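Local atomic coordinates of antifreeze protein (Marinomonas primoryensis, PDB entry 3P4G), a protein that probably binds ice through anchored clathrate waters, acting as a hyperactive, calcium-dependent antifreeze protein with a right-handed beta-helical fold. Residues A[138-143]-A[157-162]; A[241-246]-A[262-267]; A[25-30]-A[45-50]; A[169-174]-A[190-195]. One frame throughout, in Å; residues are numbered along the deposited sequence.

Contact 1: A[138-143]-A[157-162]; sequences TDNDNI and TGNDNL. With CA (calcium ion), chain J; CA (calcium ion), chain K; CA (calcium ion), chain I; MG (magnesium ion), chain R.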
loop_
_atom_site.group_PDB
_atom_site.type_symbol
_atom_site.label_atom_id
_atom_site.label_comp_id
_atom_site.label_asym_id
_atom_site.label_seq_id
_atom_site.Cartn_x
_atom_site.Cartn_y
_atom_site.Cartn_z
ATOM N N THR A 138 -4.591 9.632 -11.198
ATOM C CA THR A 138 -3.849 10.874 -10.912
ATOM C C THR A 138 -4.398 11.558 -9.651
ATOM O O THR A 138 -5.443 11.128 -9.111
ATOM C CB THR A 138 -3.854 11.848 -12.105
ATOM O OG1 THR A 138 -5.182 12.362 -12.316
ATOM C CG2 THR A 138 -3.366 11.140 -13.411
ATOM N N ASP A 139 -3.673 12.594 -9.210
ATOM C CA ASP A 139 -4.010 13.387 -8.004
ATOM C C ASP A 139 -3.897 12.571 -6.690
ATOM O O ASP A 139 -3.457 11.401 -6.673
ATOM C CB ASP A 139 -5.402 14.057 -8.135
ATOM C CG ASP A 139 -5.333 15.523 -8.549
ATOM O OD1 ASP A 139 -4.203 16.042 -8.821
ATOM O OD2 ASP A 139 -6.436 16.173 -8.613
ATOM N N ASN A 140 -4.330 13.179 -5.600
ATOM C CA ASN A 140 -3.908 12.725 -4.264
ATOM C C ASN A 140 -5.037 11.972 -3.599
ATOM O O ASN A 140 -6.005 12.566 -3.135
ATOM C CB ASN A 140 -3.501 13.955 -3.490
ATOM C CG ASN A 140 -2.542 14.853 -4.327
ATOM O OD1 ASN A 140 -1.345 14.624 -4.336
ATOM N ND2 ASN A 140 -3.097 15.781 -5.091
ATOM N N ASP A 141 -4.923 10.653 -3.665
ATOM C CA ASP A 141 -6.028 9.762 -3.309
ATOM C C ASP A 141 -5.867 9.103 -1.950
ATOM O O ASP A 141 -4.745 8.764 -1.516
ATOM C CB ASP A 141 -6.163 8.689 -4.364
ATOM C CG ASP A 141 -6.275 9.293 -5.781
ATOM O OD1 ASP A 141 -7.316 9.930 -6.123
ATOM O OD2 ASP A 141 -5.370 9.040 -6.596
ATOM N N ASN A 142 -7.007 8.897 -1.312
ATOM C CA ASN A 142 -7.084 8.134 -0.069
ATOM C C ASN A 142 -7.749 6.806 -0.375
ATOM O O ASN A 142 -8.851 6.800 -0.966
ATOM C CB ASN A 142 -7.896 8.863 0.954
ATOM C CG ASN A 142 -7.569 8.390 2.369
ATOM O OD1 ASN A 142 -6.571 8.813 2.953
ATOM N ND2 ASN A 142 -8.374 7.425 2.889
ATOM N N ILE A 143 -7.031 5.696 -0.084
ATOM C CA ILE A 143 -7.572 4.324 -0.290
ATOM C C ILE A 143 -7.565 3.563 1.061
ATOM O O ILE A 143 -6.518 3.478 1.746
ATOM C CB ILE A 143 -6.790 3.517 -1.350
ATOM C CG1 ILE A 143 -6.718 4.290 -2.698
ATOM C CG2 ILE A 143 -7.408 2.148 -1.573
ATOM C CD1 ILE A 143 -5.393 4.981 -2.877
ATOM N N THR A 157 0.064 8.689 -9.802
ATOM C CA THR A 157 0.655 9.931 -9.432
ATOM C C THR A 157 -0.147 10.513 -8.284
ATOM O O THR A 157 -1.271 10.061 -7.950
ATOM C CB THR A 157 0.672 10.922 -10.625
ATOM O OG1 THR A 157 -0.673 11.376 -10.869
ATOM C CG2 THR A 157 1.316 10.273 -11.900
ATOM N N GLY A 158 0.470 11.494 -7.635
ATOM C CA GLY A 158 -0.117 12.113 -6.441
ATOM C C GLY A 158 0.419 11.577 -5.113
ATOM O O GLY A 158 0.928 10.460 -5.014
ATOM N N ASN A 159 0.273 12.396 -4.095
ATOM C CA ASN A 159 0.594 12.017 -2.712
ATOM C C ASN A 159 -0.574 11.170 -2.137
ATOM O O ASN A 159 -1.551 11.723 -1.626
ATOM C CB ASN A 159 0.789 13.269 -1.866
ATOM C CG ASN A 159 1.845 14.194 -2.411
ATOM O OD1 ASN A 159 2.954 13.782 -2.739
ATOM N ND2 ASN A 159 1.539 15.451 -2.429
ATOM N N ASP A 160 -0.471 9.845 -2.290
ATOM C CA ASP A 160 -1.583 8.932 -1.960
ATOM C C ASP A 160 -1.402 8.307 -0.590
ATOM O O ASP A 160 -0.274 8.054 -0.126
ATOM C CB ASP A 160 -1.669 7.810 -3.019
ATOM C CG ASP A 160 -1.767 8.383 -4.474
ATOM O OD1 ASP A 160 -2.762 9.084 -4.814
ATOM O OD2 ASP A 160 -0.862 8.143 -5.297
ATOM N N ASN A 161 -2.530 7.978 0.021
ATOM C CA ASN A 161 -2.530 7.345 1.329
ATOM C C ASN A 161 -3.310 6.041 1.199
ATOM O O ASN A 161 -4.466 6.049 0.728
ATOM C CB ASN A 161 -3.195 8.231 2.355
ATOM C CG ASN A 161 -3.123 7.607 3.748
ATOM O OD1 ASN A 161 -2.041 7.356 4.236
ATOM N ND2 ASN A 161 -4.273 7.296 4.364
ATOM N N LEU A 162 -2.639 4.935 1.532
ATOM C CA LEU A 162 -3.226 3.590 1.447
ATOM C C LEU A 162 -3.196 2.956 2.842
ATOM O O LEU A 162 -2.114 2.811 3.426
ATOM C CB LEU A 162 -2.448 2.738 0.445
ATOM C CG LEU A 162 -2.863 1.251 0.396
ATOM C CD1 LEU A 162 -4.372 1.101 0.090
ATOM C CD2 LEU A 162 -2.006 0.564 -0.661
HETATM CA CA CA J . -3.111 9.110 -7.090
HETATM CA CA CA K . 1.468 8.249 -5.680
HETATM CA CA CA I . -7.473 10.045 -8.400
HETATM MG MG MG R . -6.890 17.710 -9.865
HETATM O O HOH W 1 -5.112 18.471 -8.977
HETATM O O HOH W 2 -7.960 18.557 -8.362
#
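Asp139, Asp141, Thr157 and Asp160 converge on one calcium ion held between successive turns of the beta-helix. Thr157 O lies 2.2 Å from this calcium, joined by Asp139 O, Asp141 OD2 and Asp160 OD1, while Gly137 and Ala155 complete the site. Two aspartates bridge metals: Asp141 OD1 binds the calcium of the preceding turn and Asp160 OD2 that of the following one, linking the ions into a row. The Asp139 side chain points away from residues 157-162, and its OD2 binds a magnesium ion at 2.0 Å.

Among the hydrogen bonds, Asp141 N donates to the anti lone pair of Asp160 OD1 (2.9 Å, 162°), an oxygen thus gripped twice. Asn140 OD1 receives Asn159 N at 2.8 Å. Farther on, Asn142 and Asn161 run side by side, each with CG anti to its backbone N; Asn161 ND2 reaches Asn142 OD1 at 3.1 Å from above the carbonyl plane, the amides 35° apart. Main-chain bonds join Asn161 N to Asp141 O and Ile143 N to Asn161 O.

In the apolar packing, Leu162 CD1 meets Ile143 CG2 at 3.6 Å.

Thr138 and Thr157 lie side by side, pointing the same way, Thr157 OG1 3.4 Å from Thr138 CB, consistent with a repetitive ice-binding surface.

The Asn142 backbone bonds to Val124 of strand 123-126 and to Asp122 just before it; that of Leu162 bonds to Thr180 of strand 180-183.

Contact 2: A[241-246]-A[262-267]; sequences RVQSQV and IVEHEL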
loop_
_atom_site.group_PDB
_atom_site.type_symbol
_atom_site.label_atom_id
_atom_site.label_comp_id
_atom_site.label_asym_id
_atom_site.label_seq_id
_atom_site.Cartn_x
_atom_site.Cartn_y
_atom_site.Cartn_z
ATOM N N ARG A 241 13.516 0.064 9.521
ATOM C CA ARG A 241 13.532 -0.475 10.867
ATOM C C ARG A 241 12.766 -1.809 10.852
ATOM O O ARG A 241 11.654 -1.867 10.310
ATOM C CB ARG A 241 12.875 0.480 11.837
ATOM C CG ARG A 241 12.732 -0.066 13.285
ATOM C CD ARG A 241 12.883 1.052 14.272
ATOM N NE ARG A 241 11.788 1.994 14.132
ATOM C CZ ARG A 241 10.586 1.816 14.699
ATOM N NH1 ARG A 241 10.375 0.725 15.426
ATOM N NH2 ARG A 241 9.585 2.712 14.523
ATOM N N VAL A 242 13.379 -2.837 11.418
ATOM C CA VAL A 242 12.730 -4.169 11.549
ATOM C C VAL A 242 12.673 -4.492 13.031
ATOM O O VAL A 242 13.702 -4.507 13.745
ATOM C CB VAL A 242 13.469 -5.310 10.799
ATOM C CG1 VAL A 242 12.742 -6.697 11.001
ATOM C CG2 VAL A 242 13.659 -4.965 9.322
ATOM N N GLN A 243 11.469 -4.781 13.519
ATOM C CA GLN A 243 11.315 -4.970 14.970
ATOM C C GLN A 243 11.337 -6.398 15.495
ATOM O O GLN A 243 11.433 -6.594 16.711
ATOM C CB GLN A 243 10.015 -4.275 15.416
ATOM C CG GLN A 243 9.989 -2.808 15.083
ATOM C CD GLN A 243 8.847 -2.109 15.760
ATOM O OE1 GLN A 243 7.759 -2.045 15.222
ATOM N NE2 GLN A 243 9.097 -1.550 16.951
ATOM N N SER A 244 11.230 -7.382 14.602
ATOM C CA SER A 244 11.292 -8.793 14.985
ATOM C C SER A 244 12.370 -9.518 14.179
ATOM O O SER A 244 13.164 -8.872 13.503
ATOM C CB SER A 244 9.916 -9.476 14.836
ATOM O OG SER A 244 8.873 -8.728 15.483
ATOM N N GLN A 245 12.398 -10.855 14.258
ATOM C CA GLN A 245 13.478 -11.675 13.686
ATOM C C GLN A 245 13.589 -11.467 12.205
ATOM O O GLN A 245 12.571 -11.417 11.502
ATOM C CB GLN A 245 13.216 -13.159 13.935
ATOM C CG GLN A 245 13.269 -13.574 15.400
ATOM C CD GLN A 245 11.914 -13.547 16.098
ATOM O OE1 GLN A 245 11.044 -12.693 15.812
ATOM N NE2 GLN A 245 11.739 -14.470 17.055
ATOM N N VAL A 246 14.836 -11.368 11.739
ATOM C CA VAL A 246 15.126 -11.360 10.323
ATOM C C VAL A 246 15.712 -12.747 10.039
ATOM O O VAL A 246 16.806 -13.110 10.516
ATOM C CB VAL A 246 16.169 -10.300 9.947
ATOM C CG1 VAL A 246 16.511 -10.381 8.431
ATOM C CG2 VAL A 246 15.646 -8.897 10.265
ATOM N N ILE A 262 17.870 -0.154 11.299
ATOM C CA ILE A 262 17.676 -0.511 12.702
ATOM C C ILE A 262 17.051 -1.868 12.815
ATOM O O ILE A 262 15.955 -2.104 12.316
ATOM C CB ILE A 262 16.821 0.536 13.429
ATOM C CG1 ILE A 262 17.564 1.881 13.392
ATOM C CG2 ILE A 262 16.628 0.183 14.960
ATOM C CD1 ILE A 262 16.677 2.969 13.620
ATOM N N VAL A 263 17.755 -2.757 13.514
ATOM C CA VAL A 263 17.275 -4.135 13.667
ATOM C C VAL A 263 17.116 -4.371 15.140
ATOM O O VAL A 263 18.100 -4.384 15.903
ATOM C CB VAL A 263 18.187 -5.161 12.906
ATOM C CG1 VAL A 263 19.554 -4.688 12.810
ATOM C CG2 VAL A 263 18.164 -6.541 13.453
ATOM N N GLU A 264 15.868 -4.608 15.557
ATOM C CA GLU A 264 15.608 -4.677 16.991
ATOM C C GLU A 264 15.713 -6.099 17.594
ATOM O O GLU A 264 15.645 -6.254 18.814
ATOM C CB GLU A 264 14.239 -4.073 17.300
ATOM C CG GLU A 264 14.103 -2.617 16.874
ATOM C CD GLU A 264 12.769 -1.987 17.306
ATOM O OE1 GLU A 264 11.984 -2.629 18.017
ATOM O OE2 GLU A 264 12.498 -0.820 16.935
ATOM N N HIS A 265 15.834 -7.126 16.744
ATOM C CA HIS A 265 15.798 -8.520 17.202
ATOM C C HIS A 265 16.922 -9.329 16.493
ATOM O O HIS A 265 17.947 -8.743 16.087
ATOM C CB HIS A 265 14.346 -9.055 17.002
ATOM C CG HIS A 265 13.977 -10.123 17.979
ATOM N ND1 HIS A 265 14.419 -11.430 17.859
ATOM C CD2 HIS A 265 13.292 -10.067 19.148
ATOM C CE1 HIS A 265 13.991 -12.136 18.899
ATOM N NE2 HIS A 265 13.267 -11.344 19.669
ATOM N N GLU A 266 16.773 -10.640 16.372
ATOM C CA GLU A 266 17.769 -11.493 15.727
ATOM C C GLU A 266 17.993 -11.080 14.290
ATOM O O GLU A 266 17.059 -10.688 13.587
ATOM C CB GLU A 266 17.309 -12.966 15.749
ATOM C CG GLU A 266 17.331 -13.571 17.129
ATOM C CD GLU A 266 16.627 -14.905 17.212
ATOM O OE1 GLU A 266 16.630 -15.667 16.234
ATOM O OE2 GLU A 266 16.083 -15.177 18.289
ATOM N N LEU A 267 19.244 -11.196 13.843
ATOM C CA LEU A 267 19.589 -10.870 12.470
ATOM C C LEU A 267 20.329 -12.043 11.823
ATOM O O LEU A 267 21.543 -12.240 12.059
ATOM C CB LEU A 267 20.456 -9.572 12.396
ATOM C CG LEU A 267 20.836 -9.191 10.973
ATOM C CD1 LEU A 267 19.539 -8.803 10.166
ATOM C CD2 LEU A 267 21.835 -8.009 10.986
HETATM O O HOH W 3 11.371 -5.046 18.922
#
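Residues 241-246 and 262-267 form a parallel, in-register pairing of two successive turns, each comprising a strand end and the bend that follows it. The strands 239-242 and 260-263 start next to calcium loops, but this end is remote from the metals: the side chain of Ile262 is about 14 Å from a calcium ion.

Main-chain bonds set the register at the strand ends, from Val242 N to Ile262 O and from Glu264 N to Val242 O; beyond the bend, Val246 N donates to Glu266 O. Outside this frame, Glu264 gathers the polar groups. Its OE2 forms a salt bridge with Arg241 NH1 (3.0 Å, 145°), the two planes nearly parallel (11°) but offset, NH1 meeting OE2 on its syn side from out of the carboxylate plane. Glu264 OE1 accepts Gln243 NE2 at 3.3 Å. The Gln243 amide stands nearly upright against the carboxylate, and NE2 has a weak second bond to OE2. A water donates to Glu264 OE1 and to Gln243 O, 2.7 Å from each. These donors would be expected to stabilise the ionised carboxylate.

Gln245 lies alongside His265, its chain bent at chi2 (93°), which sets CD 3.7 Å from His265 ND1; CG comes within 3.5 Å of the same ND1, and OE1 sits over one ring face, toward the rim. His265 ND1 is buried without a polar partner, and the ring also stacks with Phe284. Inside, Leu267 CD1 packs on Val246 CB at 3.7 Å.

Repeated turns superposed residue on residue, with like positions stacked, are typical of a parallel beta-helix.

Contact 3: A[25-30]-A[45-50]; sequences FDHYIG and NVSATL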
loop_
_atom_site.group_PDB
_atom_site.type_symbol
_atom_site.label_atom_id
_atom_site.label_comp_id
_atom_site.label_asym_id
_atom_site.label_seq_id
_atom_site.Cartn_x
_atom_site.Cartn_y
_atom_site.Cartn_z
ATOM N N PHE A 25 -35.174 3.023 -7.155
ATOM C CA PHE A 25 -35.319 1.679 -7.725
ATOM C C PHE A 25 -35.265 0.642 -6.624
ATOM O O PHE A 25 -34.621 0.876 -5.588
ATOM C CB PHE A 25 -34.158 1.396 -8.667
ATOM C CG PHE A 25 -34.011 2.397 -9.770
ATOM C CD1 PHE A 25 -34.694 2.230 -10.974
ATOM C CD2 PHE A 25 -33.169 3.511 -9.620
ATOM C CE1 PHE A 25 -34.549 3.153 -12.024
ATOM C CE2 PHE A 25 -33.016 4.442 -10.649
ATOM C CZ PHE A 25 -33.716 4.277 -11.851
ATOM N N ASP A 26 -35.925 -0.503 -6.846
ATOM C CA ASP A 26 -35.666 -1.671 -5.991
ATOM C C ASP A 26 -34.614 -2.473 -6.761
ATOM O O ASP A 26 -33.409 -2.285 -6.552
ATOM C CB ASP A 26 -36.956 -2.475 -5.656
ATOM C CG ASP A 26 -36.685 -3.724 -4.724
ATOM O OD1 ASP A 26 -35.533 -3.966 -4.245
ATOM O OD2 ASP A 26 -37.655 -4.479 -4.462
ATOM N N HIS A 27 -35.046 -3.323 -7.678
ATOM C CA HIS A 27 -34.115 -4.026 -8.532
ATOM C C HIS A 27 -33.794 -3.098 -9.717
ATOM O O HIS A 27 -34.668 -2.780 -10.530
ATOM C CB HIS A 27 -34.757 -5.358 -8.948
ATOM C CG HIS A 27 -33.902 -6.250 -9.802
ATOM N ND1 HIS A 27 -32.521 -6.178 -9.843
ATOM C CD2 HIS A 27 -34.247 -7.296 -10.603
ATOM C CE1 HIS A 27 -32.055 -7.126 -10.644
ATOM N NE2 HIS A 27 -33.079 -7.815 -11.119
ATOM N N TYR A 28 -32.549 -2.617 -9.796
ATOM C CA TYR A 28 -32.137 -1.759 -10.912
ATOM C C TYR A 28 -31.807 -2.556 -12.159
ATOM O O TYR A 28 -30.839 -3.348 -12.197
ATOM C CB TYR A 28 -30.962 -0.870 -10.528
ATOM C CG TYR A 28 -30.456 -0.031 -11.676
ATOM C CD1 TYR A 28 -30.992 1.239 -11.922
ATOM C CD2 TYR A 28 -29.439 -0.514 -12.534
ATOM C CE1 TYR A 28 -30.513 2.035 -13.003
ATOM C CE2 TYR A 28 -28.972 0.246 -13.613
ATOM C CZ TYR A 28 -29.509 1.530 -13.834
ATOM O OH TYR A 28 -29.056 2.311 -14.879
ATOM N N ILE A 29 -32.596 -2.315 -13.208
ATOM C CA ILE A 29 -32.411 -3.038 -14.453
ATOM C C ILE A 29 -32.193 -2.083 -15.642
ATOM O O ILE A 29 -32.360 -2.453 -16.799
ATOM C CB ILE A 29 -33.546 -4.018 -14.695
ATOM C CG1 ILE A 29 -34.903 -3.281 -14.750
ATOM C CG2 ILE A 29 -33.576 -5.067 -13.567
ATOM C CD1 ILE A 29 -36.050 -4.138 -15.356
ATOM N N GLY A 30 -31.806 -0.851 -15.359
ATOM C CA GLY A 30 -31.433 0.050 -16.432
ATOM C C GLY A 30 -32.299 1.288 -16.405
ATOM O O GLY A 30 -33.515 1.208 -16.213
ATOM N N ASN A 45 -30.405 -4.913 -6.094
ATOM C CA ASN A 45 -29.158 -5.059 -6.862
ATOM C C ASN A 45 -29.141 -4.160 -8.126
ATOM O O ASN A 45 -30.213 -3.722 -8.642
ATOM C CB ASN A 45 -28.923 -6.531 -7.195
ATOM C CG ASN A 45 -28.829 -7.417 -5.937
ATOM O OD1 ASN A 45 -28.076 -7.119 -5.018
ATOM N ND2 ASN A 45 -29.591 -8.514 -5.905
ATOM N N VAL A 46 -27.924 -3.869 -8.587
ATOM C CA VAL A 46 -27.696 -3.262 -9.885
ATOM C C VAL A 46 -27.388 -4.352 -10.928
ATOM O O VAL A 46 -26.340 -4.983 -10.883
ATOM C CB VAL A 46 -26.580 -2.187 -9.803
ATOM C CG1 VAL A 46 -26.101 -1.719 -11.198
ATOM C CG2 VAL A 46 -27.059 -1.004 -8.961
ATOM N N SER A 47 -28.302 -4.555 -11.890
ATOM C CA SER A 47 -28.147 -5.610 -12.875
ATOM C C SER A 47 -28.107 -5.069 -14.272
ATOM O O SER A 47 -28.252 -5.844 -15.212
ATOM C CB SER A 47 -29.296 -6.619 -12.770
ATOM O OG SER A 47 -29.419 -7.070 -11.437
ATOM N N ALA A 48 -27.897 -3.757 -14.419
ATOM C CA ALA A 48 -27.583 -3.177 -15.753
ATOM C C ALA A 48 -26.595 -2.053 -15.556
ATOM O O ALA A 48 -26.320 -1.643 -14.434
ATOM C CB ALA A 48 -28.834 -2.626 -16.441
ATOM N N THR A 49 -26.079 -1.532 -16.658
ATOM C CA THR A 49 -25.162 -0.421 -16.553
ATOM C C THR A 49 -25.902 0.788 -15.934
ATOM O O THR A 49 -27.096 1.020 -16.181
ATOM C CB THR A 49 -24.521 -0.045 -17.910
ATOM O OG1 THR A 49 -25.551 0.246 -18.851
ATOM C CG2 THR A 49 -23.665 -1.203 -18.425
ATOM N N LEU A 50 -25.167 1.532 -15.117
ATOM C CA LEU A 50 -25.688 2.688 -14.409
ATOM C C LEU A 50 -24.653 3.788 -14.627
ATOM O O LEU A 50 -23.509 3.686 -14.200
ATOM C CB LEU A 50 -25.877 2.370 -12.902
ATOM C CG LEU A 50 -26.802 3.290 -12.096
ATOM C CD1 LEU A 50 -27.147 2.621 -10.748
ATOM C CD2 LEU A 50 -26.120 4.643 -11.892
#
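Asn45 begins the contact with its carbonyl O, which takes the N-H of Tyr28 at 2.8 Å; its side-chain OD1 turns instead to the N-H of Asn64, in the following turn. Val46 bridges with Tyr28 through the backbone, and its CG1 lies 3.8 Å from Tyr28 CD2, the two side chains running side by side. Ser47 N then returns a hydrogen bond to Tyr28 O, so both main-chain polar groups of the tyrosine are engaged, while Ser47 OG bonds to Glu66.

Ala48 packs on the backbone of Ile29 and Gly30: its CB lies 3.5 Å from Ile29 C and close to Gly30 N. Its carbonyl O approaches the edge of the tyrosine ring, whereas its own N is buried without a polar partner.

Thr49 supplies the acceptor for the phenol. Tyr28 OH donates to Thr49 O at 2.7 Å, only 18° from the carbonyl plane. CG is anti to the backbone N (chi1 177°), on the side of residues 45-50, and the hydroxyl at the far end of the ring meets that carbonyl.

Leu50 closes one face of the ring. Its CD1 stands 4.0 Å from the Tyr28 ring centroid and 7° off the normal, a CH-pi contact, with CG over the CZ end. Gly30 N lies above the centre of the opposite face, and the ring's edge, at CD1, stands over the face of Phe25.

Tyr28 is thus clamped between leucine and backbone and tied by its hydroxyl, a buried aromatic whose polar tip is satisfied by main chain. Apolar packing and hydrogen bonding together join the bends of the first turns of the beta-helix.

Contact 4: A[169-174]-A[190-195]; sequences SGIVNM and SGKVLL. With CA (calcium ion), chain K; CA (calcium ion), chain L.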
loop_
_atom_site.group_PDB
_atom_site.type_symbol
_atom_site.label_atom_id
_atom_site.label_comp_id
_atom_site.label_asym_id
_atom_site.label_seq_id
_atom_site.Cartn_x
_atom_site.Cartn_y
_atom_site.Cartn_z
ATOM N N SER A 169 -1.371 -9.614 -0.745
ATOM C CA SER A 169 -0.971 -10.797 -1.517
ATOM C C SER A 169 -0.764 -10.399 -2.967
ATOM O O SER A 169 -0.085 -11.121 -3.723
ATOM C CB SER A 169 -2.033 -11.894 -1.417
ATOM O OG SER A 169 -2.060 -12.524 -0.117
ATOM N N GLY A 170 -1.341 -9.277 -3.390
ATOM C CA GLY A 170 -1.115 -8.747 -4.732
ATOM C C GLY A 170 0.042 -7.751 -4.796
ATOM O O GLY A 170 0.954 -7.762 -3.931
ATOM N N ILE A 171 0.062 -6.940 -5.853
ATOM C CA ILE A 171 1.144 -5.981 -6.055
ATOM C C ILE A 171 0.605 -4.554 -5.872
ATOM O O ILE A 171 -0.253 -4.100 -6.663
ATOM C CB ILE A 171 1.802 -6.145 -7.479
ATOM C CG1 ILE A 171 2.495 -7.512 -7.566
ATOM C CG2 ILE A 171 2.853 -5.079 -7.667
ATOM C CD1 ILE A 171 2.892 -7.964 -8.937
ATOM N N VAL A 172 1.097 -3.874 -4.834
ATOM C CA VAL A 172 0.764 -2.464 -4.549
ATOM C C VAL A 172 1.875 -1.577 -5.134
ATOM O O VAL A 172 3.074 -1.796 -4.863
ATOM C CB VAL A 172 0.671 -2.234 -3.020
ATOM C CG1 VAL A 172 0.571 -0.743 -2.655
ATOM C CG2 VAL A 172 -0.498 -2.989 -2.437
ATOM N N ASN A 173 1.471 -0.621 -5.964
ATOM C CA ASN A 173 2.392 0.341 -6.532
ATOM C C ASN A 173 1.868 1.733 -6.253
ATOM O O ASN A 173 0.823 2.137 -6.757
ATOM C CB ASN A 173 2.534 0.206 -8.006
ATOM C CG ASN A 173 3.837 0.843 -8.497
ATOM O OD1 ASN A 173 4.159 2.086 -8.289
ATOM N ND2 ASN A 173 4.674 -0.035 -9.048
ATOM N N MET A 174 2.605 2.451 -5.440
ATOM C CA MET A 174 2.130 3.753 -5.019
ATOM C C MET A 174 2.457 4.846 -5.972
ATOM O O MET A 174 1.916 5.963 -5.840
ATOM C CB MET A 174 2.668 4.062 -3.614
ATOM C CG MET A 174 2.175 3.043 -2.548
ATOM S SD MET A 174 0.365 2.914 -2.407
ATOM C CE MET A 174 -0.094 4.551 -1.748
ATOM N N SER A 190 3.692 -13.713 -2.025
ATOM C CA SER A 190 3.369 -13.295 -3.396
ATOM C C SER A 190 3.206 -11.764 -3.492
ATOM O O SER A 190 3.131 -11.203 -4.616
ATOM C CB SER A 190 2.071 -13.975 -3.854
ATOM O OG SER A 190 0.974 -13.543 -3.016
ATOM N N GLY A 191 3.132 -11.107 -2.332
ATOM C CA GLY A 191 2.727 -9.670 -2.255
ATOM C C GLY A 191 3.932 -8.770 -2.389
ATOM O O GLY A 191 5.076 -9.157 -2.033
ATOM N N LYS A 192 3.694 -7.551 -2.884
ATOM C CA LYS A 192 4.737 -6.536 -3.000
ATOM C C LYS A 192 4.171 -5.191 -2.653
ATOM O O LYS A 192 3.005 -4.895 -2.997
ATOM C CB LYS A 192 5.278 -6.471 -4.421
ATOM C CG LYS A 192 5.836 -7.825 -4.879
ATOM C CD LYS A 192 6.686 -7.685 -6.143
ATOM C CE LYS A 192 6.923 -9.063 -6.764
ATOM N NZ LYS A 192 7.656 -10.000 -5.838
ATOM N N VAL A 193 5.013 -4.329 -2.076
ATOM C CA VAL A 193 4.630 -2.907 -1.895
ATOM C C VAL A 193 5.793 -2.129 -2.455
ATOM O O VAL A 193 6.895 -2.203 -1.920
ATOM C CB VAL A 193 4.361 -2.482 -0.445
ATOM C CG1 VAL A 193 4.154 -0.909 -0.335
ATOM C CG2 VAL A 193 3.134 -3.191 0.085
ATOM N N LEU A 194 5.517 -1.431 -3.566
ATOM C CA LEU A 194 6.504 -0.624 -4.291
ATOM C C LEU A 194 6.093 0.817 -4.106
ATOM O O LEU A 194 5.025 1.227 -4.584
ATOM C CB LEU A 194 6.468 -1.057 -5.789
ATOM C CG LEU A 194 6.515 -2.577 -5.992
ATOM C CD1 LEU A 194 6.390 -2.932 -7.534
ATOM C CD2 LEU A 194 7.806 -3.141 -5.407
ATOM N N LEU A 195 6.909 1.578 -3.373
ATOM C CA LEU A 195 6.567 2.979 -3.014
ATOM C C LEU A 195 6.946 3.932 -4.164
ATOM O O LEU A 195 6.383 5.046 -4.306
ATOM C CB LEU A 195 7.197 3.364 -1.646
ATOM C CG LEU A 195 6.880 2.412 -0.513
ATOM C CD1 LEU A 195 7.738 2.811 0.728
ATOM C CD2 LEU A 195 5.381 2.435 -0.131
HETATM CA CA CA K . 1.468 8.249 -5.680
HETATM CA CA CA L . 5.872 7.347 -4.264
#
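Met174 and Leu195 directly follow two adjacent strands of the parallel beta-helix, and each hands its carbonyl to a calcium site: Met174 O is 2.3 Å from one ion and Leu195 O 2.4 Å from the next. Asp179 contributes to both sites.

Strands 171-173 and 192-194 lead to these sites at 9° to each other, their axes 4.7 Å apart. Lys192 N bonds to Gly170 O, Val172 N to Lys192 O, Leu194 N to Val172 O and Met174 N to Leu194 O. At the start of the pair Ser190 OG, held between its backbone N and carbonyl carbon (chi1 63°), donates to Ser169 O at 2.7 Å, in the carbonyl plane and on a lone pair. Gly191 CA comes within 3.1 Å of Gly170 O, a close CA-H...O contact.

On one face Leu194 CD1 reaches across to Asn173 ND2 (3.7 Å) and Ile171 CG2 (4.1 Å); Asn173 OD1 bonds elsewhere, to Gly175, and Lys192 NZ makes a salt bridge with Glu211. On the other, Val172 CB meets Val193 CG2; just past the strands, Met174 CG lies 4.1 Å from Leu195 CD2.

The valine-bearing face looks into the helix: Val172 and Met174 pack on Leu162 of strand 161-164, and Val193 and Leu195 on Val181 of strand 180-183. Ile171 and Asn173 bond through their backbones to Leu153 of the preceding strand 153-154, and strand 211-213 follows 192-194.

In the fold
Each contact joins two successive turns of one solenoid, at different points along it. Contacts 1 and 4 are neighbours, with centres 15 Å apart: Leu162 CD2 meets Val172 CG1 at 3.5 Å across the interior, and both reach the same calcium ion, which Asp160 OD2 and Met174 O bind together. Strand 161-164 of contact 1 leads by chain into strand 171-173 of contact 4. Contact 2 reaches the same run of parallel strands as contact 1, but their centres are 30 Å apart. Contact 3, near the N-terminal end, lies on the opposite side of the chain's centre from contact 2, about 52 Å between centres, and neither includes a calcium ligand.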